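Local coordinates for hypothetical conserved protein (Geobacillus kaustophilus, PDB 2PCS), which is of unknown function but belongs to the CoxG family of the Bet v 1-like clan and probably binds a small ligand in the pocket of that fold, at residues 70-82 against 88-100. Sequence-based numbering, arbitrary orientation.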
ATOM      1  N   ILE A  70      -2.214  -4.438  15.022  1.00 68.29           N
ATOM      2  CA  ILE A  70      -1.979  -5.613  14.231  1.00 67.14           C
ATOM      3  C   ILE A  70      -2.714  -6.780  14.816  1.00 67.98           C
ATOM      4  O   ILE A  70      -2.398  -7.200  15.951  1.00 70.09           O
ATOM      5  CB  ILE A  70      -0.530  -5.989  14.235  1.00 66.43           C
ATOM      6  CG1 ILE A  70       0.345  -4.866  13.604  1.00 67.16           C
ATOM      7  CG2 ILE A  70      -0.396  -7.303  13.536  1.00 66.24           C
ATOM      8  CD1 ILE A  70       1.882  -5.233  13.404  1.00 65.61           C
ATOM      9  N   LYS A  71      -3.655  -7.331  14.040  1.00 66.39           N
ATOM     10  CA  LYS A  71      -4.409  -8.449  14.488  1.00 65.51           C
ATOM     11  C   LYS A  71      -4.503  -9.760  13.725  1.00 64.85           C
ATOM     12  O   LYS A  71      -5.298  -9.862  12.825  1.00 65.21           O
ATOM     13  CB  LYS A  71      -5.847  -8.041  14.820  1.00 66.20           C
ATOM     14  CG  LYS A  71      -6.041  -6.935  15.876  1.00 66.28           C
ATOM     15  CD  LYS A  71      -7.470  -6.418  15.778  1.00 69.80           C
ATOM     16  CE  LYS A  71      -7.700  -5.206  16.605  1.00 76.83           C
ATOM     17  NZ  LYS A  71      -6.865  -5.363  17.842  1.00 82.50           N
ATOM     18  N   PRO A  72      -3.557 -10.668  13.892  1.00 64.58           N
ATOM     19  CA  PRO A  72      -3.145 -11.572  12.859  1.00 65.46           C
ATOM     20  C   PRO A  72      -4.289 -12.636  12.874  1.00 66.10           C
ATOM     21  O   PRO A  72      -5.035 -12.768  13.887  1.00 66.44           O
ATOM     22  CB  PRO A  72      -1.903 -12.265  13.430  1.00 65.47           C
ATOM     23  CG  PRO A  72      -1.434 -11.344  14.543  1.00 66.70           C
ATOM     24  CD  PRO A  72      -2.639 -10.652  15.049  1.00 64.78           C
ATOM     25  N   PRO A  73      -4.526 -13.312  11.742  1.00 65.76           N
ATOM     26  CA  PRO A  73      -4.005 -12.960  10.453  1.00 64.55           C
ATOM     27  C   PRO A  73      -5.057 -12.110   9.639  1.00 64.30           C
ATOM     28  O   PRO A  73      -5.165 -12.275   8.429  1.00 63.69           O
ATOM     29  CB  PRO A  73      -3.841 -14.347   9.849  1.00 65.21           C
ATOM     30  CG  PRO A  73      -5.216 -15.013  10.244  1.00 64.74           C
ATOM     31  CD  PRO A  73      -5.395 -14.521  11.669  1.00 65.99           C
ATOM     32  N   TYR A  74      -5.786 -11.181  10.259  1.00 63.52           N
ATOM     33  CA  TYR A  74      -6.910 -10.575   9.545  1.00 63.66           C
ATOM     34  C   TYR A  74      -7.068  -9.045   9.520  1.00 63.33           C
ATOM     35  O   TYR A  74      -7.891  -8.533   8.788  1.00 65.65           O
ATOM     36  CB  TYR A  74      -8.248 -11.171  10.074  1.00 63.52           C
ATOM     37  CG  TYR A  74      -8.511 -10.769  11.503  1.00 62.55           C
ATOM     38  CD1 TYR A  74      -7.983 -11.524  12.574  1.00 63.76           C
ATOM     39  CD2 TYR A  74      -9.263  -9.643  11.795  1.00 60.92           C
ATOM     40  CE1 TYR A  74      -8.212 -11.152  13.894  1.00 63.24           C
ATOM     41  CE2 TYR A  74      -9.487  -9.253  13.118  1.00 64.55           C
ATOM     42  CZ  TYR A  74      -8.955 -10.015  14.163  1.00 65.13           C
ATOM     43  OH  TYR A  74      -9.154  -9.610  15.477  1.00 65.36           O
ATOM     44  N   HIS A  75      -6.367  -8.292  10.329  1.00 62.67           N
ATOM     45  CA  HIS A  75      -6.570  -6.863  10.325  1.00 61.35           C
ATOM     46  C   HIS A  75      -5.287  -6.098  10.660  1.00 62.26           C
ATOM     47  O   HIS A  75      -4.564  -6.483  11.556  1.00 63.52           O
ATOM     48  CB  HIS A  75      -7.641  -6.520  11.320  1.00 60.37           C
ATOM     49  CG  HIS A  75      -7.670  -5.068  11.694  1.00 60.99           C
ATOM     50  ND1 HIS A  75      -8.551  -4.171  11.135  1.00 57.29           N
ATOM     51  CD2 HIS A  75      -6.917  -4.362  12.574  1.00 60.88           C
ATOM     52  CE1 HIS A  75      -8.356  -2.976  11.666  1.00 60.79           C
ATOM     53  NE2 HIS A  75      -7.383  -3.073  12.560  1.00 63.32           N
ATOM     54  N   TYR A  76      -4.997  -4.997   9.965  1.00 62.99           N
ATOM     55  CA  TYR A  76      -4.003  -4.021  10.482  1.00 61.72           C
ATOM     56  C   TYR A  76      -4.260  -2.593  10.031  1.00 61.69           C
ATOM     57  O   TYR A  76      -5.155  -2.328   9.213  1.00 61.06           O
ATOM     58  CB  TYR A  76      -2.587  -4.452  10.195  1.00 62.65           C
ATOM     59  CG  TYR A  76      -2.303  -4.605   8.728  1.00 65.02           C
ATOM     60  CD1 TYR A  76      -2.747  -5.751   8.013  1.00 66.03           C
ATOM     61  CD2 TYR A  76      -1.620  -3.608   8.028  1.00 64.49           C
ATOM     62  CE1 TYR A  76      -2.484  -5.896   6.629  1.00 66.75           C
ATOM     63  CE2 TYR A  76      -1.340  -3.733   6.664  1.00 66.60           C
ATOM     64  CZ  TYR A  76      -1.782  -4.863   5.964  1.00 68.32           C
ATOM     65  OH  TYR A  76      -1.488  -4.967   4.621  1.00 69.26           O
ATOM     66  N   LYS A  77      -3.510  -1.649  10.619  1.00 61.46           N
ATOM     67  CA  LYS A  77      -3.539  -0.265  10.201  1.00 60.94           C
ATOM     68  C   LYS A  77      -2.160   0.153   9.735  1.00 60.45           C
ATOM     69  O   LYS A  77      -1.177  -0.401  10.171  1.00 59.50           O
ATOM     70  CB  LYS A  77      -4.051   0.633  11.316  1.00 60.52           C
ATOM     71  CG  LYS A  77      -5.466   0.295  11.700  1.00 65.66           C
ATOM     72  CD  LYS A  77      -6.021   1.327  12.699  1.00 73.75           C
ATOM     73  CE  LYS A  77      -7.556   1.298  12.849  1.00 74.90           C
ATOM     74  NZ  LYS A  77      -7.906   1.758  14.259  1.00 76.69           N
ATOM     75  N   LEU A  78      -2.104   1.106   8.800  1.00 61.03           N
ATOM     76  CA  LEU A  78      -0.836   1.641   8.293  1.00 61.02           C
ATOM     77  C   LEU A  78      -0.767   3.127   8.507  1.00 60.69           C
ATOM     78  O   LEU A  78      -1.745   3.817   8.245  1.00 59.90           O
ATOM     79  CB  LEU A  78      -0.662   1.378   6.791  1.00 60.51           C
ATOM     80  CG  LEU A  78      -0.264   0.001   6.293  1.00 62.94           C
ATOM     81  CD1 LEU A  78       0.052   0.234   4.810  1.00 64.02           C
ATOM     82  CD2 LEU A  78       0.952  -0.729   7.016  1.00 56.80           C
ATOM     83  N   LEU A  79       0.377   3.622   8.973  1.00 61.53           N
ATOM     84  CA  LEU A  79       0.613   5.078   9.008  1.00 63.52           C
ATOM     85  C   LEU A  79       1.768   5.331   8.090  1.00 63.72           C
ATOM     86  O   LEU A  79       2.805   4.669   8.221  1.00 62.58           O
ATOM     87  CB  LEU A  79       0.953   5.563  10.412  1.00 64.71           C
ATOM     88  CG  LEU A  79       0.040   5.101  11.571  1.00 69.50           C
ATOM     89  CD1 LEU A  79       0.635   5.553  12.930  1.00 71.15           C
ATOM     90  CD2 LEU A  79      -1.394   5.689  11.388  1.00 70.51           C
ATOM     91  N   VAL A  80       1.557   6.215   7.113  1.00 63.94           N
ATOM     92  CA  VAL A  80       2.588   6.562   6.143  1.00 65.27           C
ATOM     93  C   VAL A  80       2.929   8.085   6.132  1.00 65.96           C
ATOM     94  O   VAL A  80       2.024   8.923   5.993  1.00 66.53           O
ATOM     95  CB  VAL A  80       2.261   6.130   4.706  1.00 65.16           C
ATOM     96  CG1 VAL A  80       3.410   6.582   3.761  1.00 66.84           C
ATOM     97  CG2 VAL A  80       2.047   4.611   4.574  1.00 65.61           C
ATOM     98  N   ASN A  81       4.224   8.400   6.316  1.00 66.18           N
ATOM     99  CA  ASN A  81       4.786   9.755   6.139  1.00 66.94           C
ATOM    100  C   ASN A  81       5.855   9.731   5.057  1.00 65.88           C
ATOM    101  O   ASN A  81       6.902   9.125   5.229  1.00 67.01           O
ATOM    102  CB  ASN A  81       5.358  10.293   7.442  1.00 67.16           C
ATOM    103  CG  ASN A  81       4.318  10.381   8.529  1.00 71.91           C
ATOM    104  OD1 ASN A  81       4.197   9.474   9.353  1.00 77.93           O
ATOM    105  ND2 ASN A  81       3.540  11.469   8.538  1.00 75.39           N
ATOM    106  N   GLY A  82       5.548  10.317   3.918  1.00 64.61           N
ATOM    107  CA  GLY A  82       6.436  10.313   2.764  1.00 64.51           C
ATOM    108  C   GLY A  82       6.767  11.753   2.348  1.00 64.48           C
ATOM    109  O   GLY A  82       5.933  12.655   2.450  1.00 64.08           O
ATOM    110  N   PHE A  88       4.856  16.169  -0.385  1.00 62.19           N
ATOM    111  CA  PHE A  88       4.693  15.239   0.711  1.00 61.77           C
ATOM    112  C   PHE A  88       3.248  14.619   0.791  1.00 62.61           C
ATOM    113  O   PHE A  88       2.239  15.161   0.226  1.00 62.05           O
ATOM    114  CB  PHE A  88       5.109  15.884   2.054  1.00 61.07           C
ATOM    115  CG  PHE A  88       4.183  16.961   2.509  1.00 59.26           C
ATOM    116  CD1 PHE A  88       4.322  18.249   2.027  1.00 58.62           C
ATOM    117  CD2 PHE A  88       3.141  16.671   3.350  1.00 60.13           C
ATOM    118  CE1 PHE A  88       3.495  19.255   2.429  1.00 65.04           C
ATOM    119  CE2 PHE A  88       2.261  17.682   3.768  1.00 67.66           C
ATOM    120  CZ  PHE A  88       2.445  19.000   3.330  1.00 64.13           C
ATOM    121  N   VAL A  89       3.203  13.529   1.567  1.00 62.57           N
ATOM    122  CA  VAL A  89       2.037  12.664   1.804  1.00 63.75           C
ATOM    123  C   VAL A  89       1.986  12.183   3.279  1.00 63.56           C
ATOM    124  O   VAL A  89       2.856  11.446   3.740  1.00 62.53           O
ATOM    125  CB  VAL A  89       2.117  11.361   0.931  1.00 63.29           C
ATOM    126  CG1 VAL A  89       0.897  10.508   1.168  1.00 66.00           C
ATOM    127  CG2 VAL A  89       2.191  11.689  -0.580  1.00 62.83           C
ATOM    128  N   ASN A  90       0.963  12.593   4.003  1.00 62.90           N
ATOM    129  CA  ASN A  90       0.650  11.938   5.258  1.00 64.06           C
ATOM    130  C   ASN A  90      -0.637  11.087   5.122  1.00 64.31           C
ATOM    131  O   ASN A  90      -1.700  11.598   4.790  1.00 64.17           O
ATOM    132  CB  ASN A  90       0.493  12.998   6.356  1.00 63.77           C
ATOM    133  CG  ASN A  90       1.729  13.846   6.494  1.00 65.00           C
ATOM    134  OD1 ASN A  90       2.875  13.314   6.467  1.00 64.62           O
ATOM    135  ND2 ASN A  90       1.531  15.179   6.570  1.00 59.63           N
ATOM    136  N   ALA A  91      -0.520   9.797   5.391  1.00 64.82           N
ATOM    137  CA  ALA A  91      -1.617   8.880   5.170  1.00 65.65           C
ATOM    138  C   ALA A  91      -1.859   7.858   6.315  1.00 66.46           C
ATOM    139  O   ALA A  91      -0.944   7.396   6.957  1.00 65.63           O
ATOM    140  CB  ALA A  91      -1.374   8.153   3.850  1.00 65.69           C
ATOM    141  N   GLU A  92      -3.107   7.493   6.530  1.00 67.58           N
ATOM    142  CA  GLU A  92      -3.427   6.295   7.313  1.00 71.52           C
ATOM    143  C   GLU A  92      -4.370   5.389   6.511  1.00 69.26           C
ATOM    144  O   GLU A  92      -5.192   5.877   5.701  1.00 70.28           O
ATOM    145  CB  GLU A  92      -3.984   6.635   8.737  1.00 70.66           C
ATOM    146  CG  GLU A  92      -4.925   7.826   8.757  1.00 76.15           C
ATOM    147  CD  GLU A  92      -5.530   8.184  10.150  1.00 80.18           C
ATOM    148  OE1 GLU A  92      -6.725   8.635  10.145  1.00 88.34           O
ATOM    149  OE2 GLU A  92      -4.821   8.059  11.224  1.00 89.18           O
ATOM    150  N   GLY A  93      -4.224   4.085   6.704  1.00 66.80           N
ATOM    151  CA  GLY A  93      -5.147   3.142   6.119  1.00 64.86           C
ATOM    152  C   GLY A  93      -5.475   2.054   7.088  1.00 64.23           C
ATOM    153  O   GLY A  93      -4.746   1.850   8.067  1.00 64.02           O
ATOM    154  N   VAL A  94      -6.569   1.350   6.803  1.00 63.64           N
ATOM    155  CA  VAL A  94      -7.005   0.177   7.541  1.00 62.99           C
ATOM    156  C   VAL A  94      -7.216  -0.960   6.547  1.00 63.79           C
ATOM    157  O   VAL A  94      -7.841  -0.791   5.488  1.00 61.72           O
ATOM    158  CB  VAL A  94      -8.338   0.436   8.259  1.00 65.37           C
ATOM    159  CG1 VAL A  94      -8.689  -0.726   9.155  1.00 63.84           C
ATOM    160  CG2 VAL A  94      -8.326   1.779   9.079  1.00 63.98           C
ATOM    161  N   ILE A  95      -6.678  -2.129   6.878  1.00 63.76           N
ATOM    162  CA  ILE A  95      -6.854  -3.300   6.067  1.00 63.40           C
ATOM    163  C   ILE A  95      -7.550  -4.444   6.869  1.00 64.15           C
ATOM    164  O   ILE A  95      -7.135  -4.787   7.985  1.00 62.60           O
ATOM    165  CB  ILE A  95      -5.505  -3.799   5.555  1.00 63.74           C
ATOM    166  CG1 ILE A  95      -4.867  -2.812   4.556  1.00 65.99           C
ATOM    167  CG2 ILE A  95      -5.609  -5.137   4.913  1.00 61.71           C
ATOM    168  CD1 ILE A  95      -4.115  -1.743   5.219  1.00 68.70           C
ATOM    169  N   ASP A  96      -8.552  -5.067   6.246  1.00 63.97           N
ATOM    170  CA  ASP A  96      -9.253  -6.204   6.833  1.00 65.26           C
ATOM    171  C   ASP A  96      -9.257  -7.351   5.830  1.00 65.88           C
ATOM    172  O   ASP A  96      -9.482  -7.138   4.614  1.00 65.49           O
ATOM    173  CB  ASP A  96     -10.664  -5.796   7.223  1.00 64.69           C
ATOM    174  CG  ASP A  96     -10.679  -4.849   8.432  1.00 69.88           C
ATOM    175  OD1 ASP A  96     -10.280  -5.279   9.531  1.00 71.05           O
ATOM    176  OD2 ASP A  96     -11.097  -3.659   8.304  1.00 77.23           O
ATOM    177  N   LEU A  97      -8.922  -8.547   6.318  1.00 66.34           N
ATOM    178  CA  LEU A  97      -9.028  -9.731   5.493  1.00 68.05           C
ATOM    179  C   LEU A  97     -10.301 -10.521   5.903  1.00 69.24           C
ATOM    180  O   LEU A  97     -10.582 -10.716   7.124  1.00 68.94           O
ATOM    181  CB  LEU A  97      -7.756 -10.576   5.564  1.00 68.04           C
ATOM    182  CG  LEU A  97      -6.407  -9.978   5.142  1.00 68.55           C
ATOM    183  CD1 LEU A  97      -5.291 -11.007   5.242  1.00 64.95           C
ATOM    184  CD2 LEU A  97      -6.508  -9.519   3.721  1.00 69.73           C
ATOM    185  N   THR A  98     -11.073 -10.903   4.889  1.00 69.44           N
ATOM    186  CA  THR A  98     -12.310 -11.659   5.070  1.00 71.35           C
ATOM    187  C   THR A  98     -12.338 -12.892   4.205  1.00 71.48           C
ATOM    188  O   THR A  98     -12.224 -12.784   2.996  1.00 71.45           O
ATOM    189  CB  THR A  98     -13.493 -10.811   4.714  1.00 71.51           C
ATOM    190  OG1 THR A  98     -13.590  -9.798   5.700  1.00 74.80           O
ATOM    191  CG2 THR A  98     -14.751 -11.578   4.778  1.00 73.72           C
ATOM    192  N   PRO A  99     -12.498 -14.072   4.815  1.00 72.75           N
ATOM    193  CA  PRO A  99     -12.565 -15.281   4.007  1.00 75.41           C
ATOM    194  C   PRO A  99     -13.926 -15.246   3.319  1.00 78.02           C
ATOM    195  O   PRO A  99     -14.942 -14.963   3.994  1.00 78.26           O
ATOM    196  CB  PRO A  99     -12.517 -16.388   5.041  1.00 75.30           C
ATOM    197  CG  PRO A  99     -13.098 -15.745   6.278  1.00 73.89           C
ATOM    198  CD  PRO A  99     -12.709 -14.340   6.244  1.00 72.56           C
ATOM    199  N   ILE A 100     -13.952 -15.412   1.996  1.00 80.69           N
ATOM    200  CA  ILE A 100     -15.256 -15.502   1.315  1.00 84.31           C
ATOM    201  C   ILE A 100     -15.623 -16.977   1.090  1.00 86.38           C
ATOM    202  O   ILE A 100     -16.791 -17.333   0.927  1.00 86.67           O
ATOM    203  CB  ILE A 100     -15.388 -14.607   0.055  1.00 84.56           C
ATOM    204  CG1 ILE A 100     -14.228 -14.847  -0.895  1.00 85.75           C
ATOM    205  CG2 ILE A 100     -15.481 -13.123   0.477  1.00 84.14           C
ATOM    206  CD1 ILE A 100     -13.601 -13.506  -1.402  1.00 86.63           C
TER
HETATM  207  O   HOH W   1       5.256  13.751   5.292  1.00 72.20           O
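His75 and Asp96 meet because His75 sets CG anti to its own backbone N (chi1 163°) while Asp96 sets CG beside its backbone N (chi1 -71°). The two side chains lie side by side. His75 ND1 donates to Asp96 OD1 at 2.6 Å. The oxygen lies in the ring plane, but the N-H reaches it from above the carboxylate plane. His75 NE2 bonds Asp69 OD2 of strand 59-71, so the imidazole links three adjacent strands. Replacing His75 with an alanine is likely to leave Asp96 OD1 and Asp69 OD2 without the imidazole that joins them, and to strip Val94 CG1 of its neighbour His75 CE1 (3.4 Å).

On the other sheet face, Ile95 CB sits over the Tyr76 ring, 4.0 Å from its centroid, in a CH-pi contact. Ile95 CG2 and CD1 reach toward Tyr76 CE1 and CE2. Trp19 meets the same ring steeply, and an unidentified ligand lies close by.

The backbones form an antiparallel hairpin, strands 75-84 and 87-99. Tyr76 and Ile95 are a hydrogen-bonded pair. Farther along, on the His75 face, Asn81 ND2 donates to Asn90 OD1 at 2.9 Å from above the carbonyl plane, and a water joins that oxygen to Gly82 O. Asn90 ND2 bonds Glu114.

The chemistry is split by face. Two carboxylates flanking one imidazole would probably favour its doubly protonated form, while the face carrying Tyr76, Leu78, Val80, Ala91 and Ile95 is largely apolar, and Tyr76 on it lies beside the unidentified ligand.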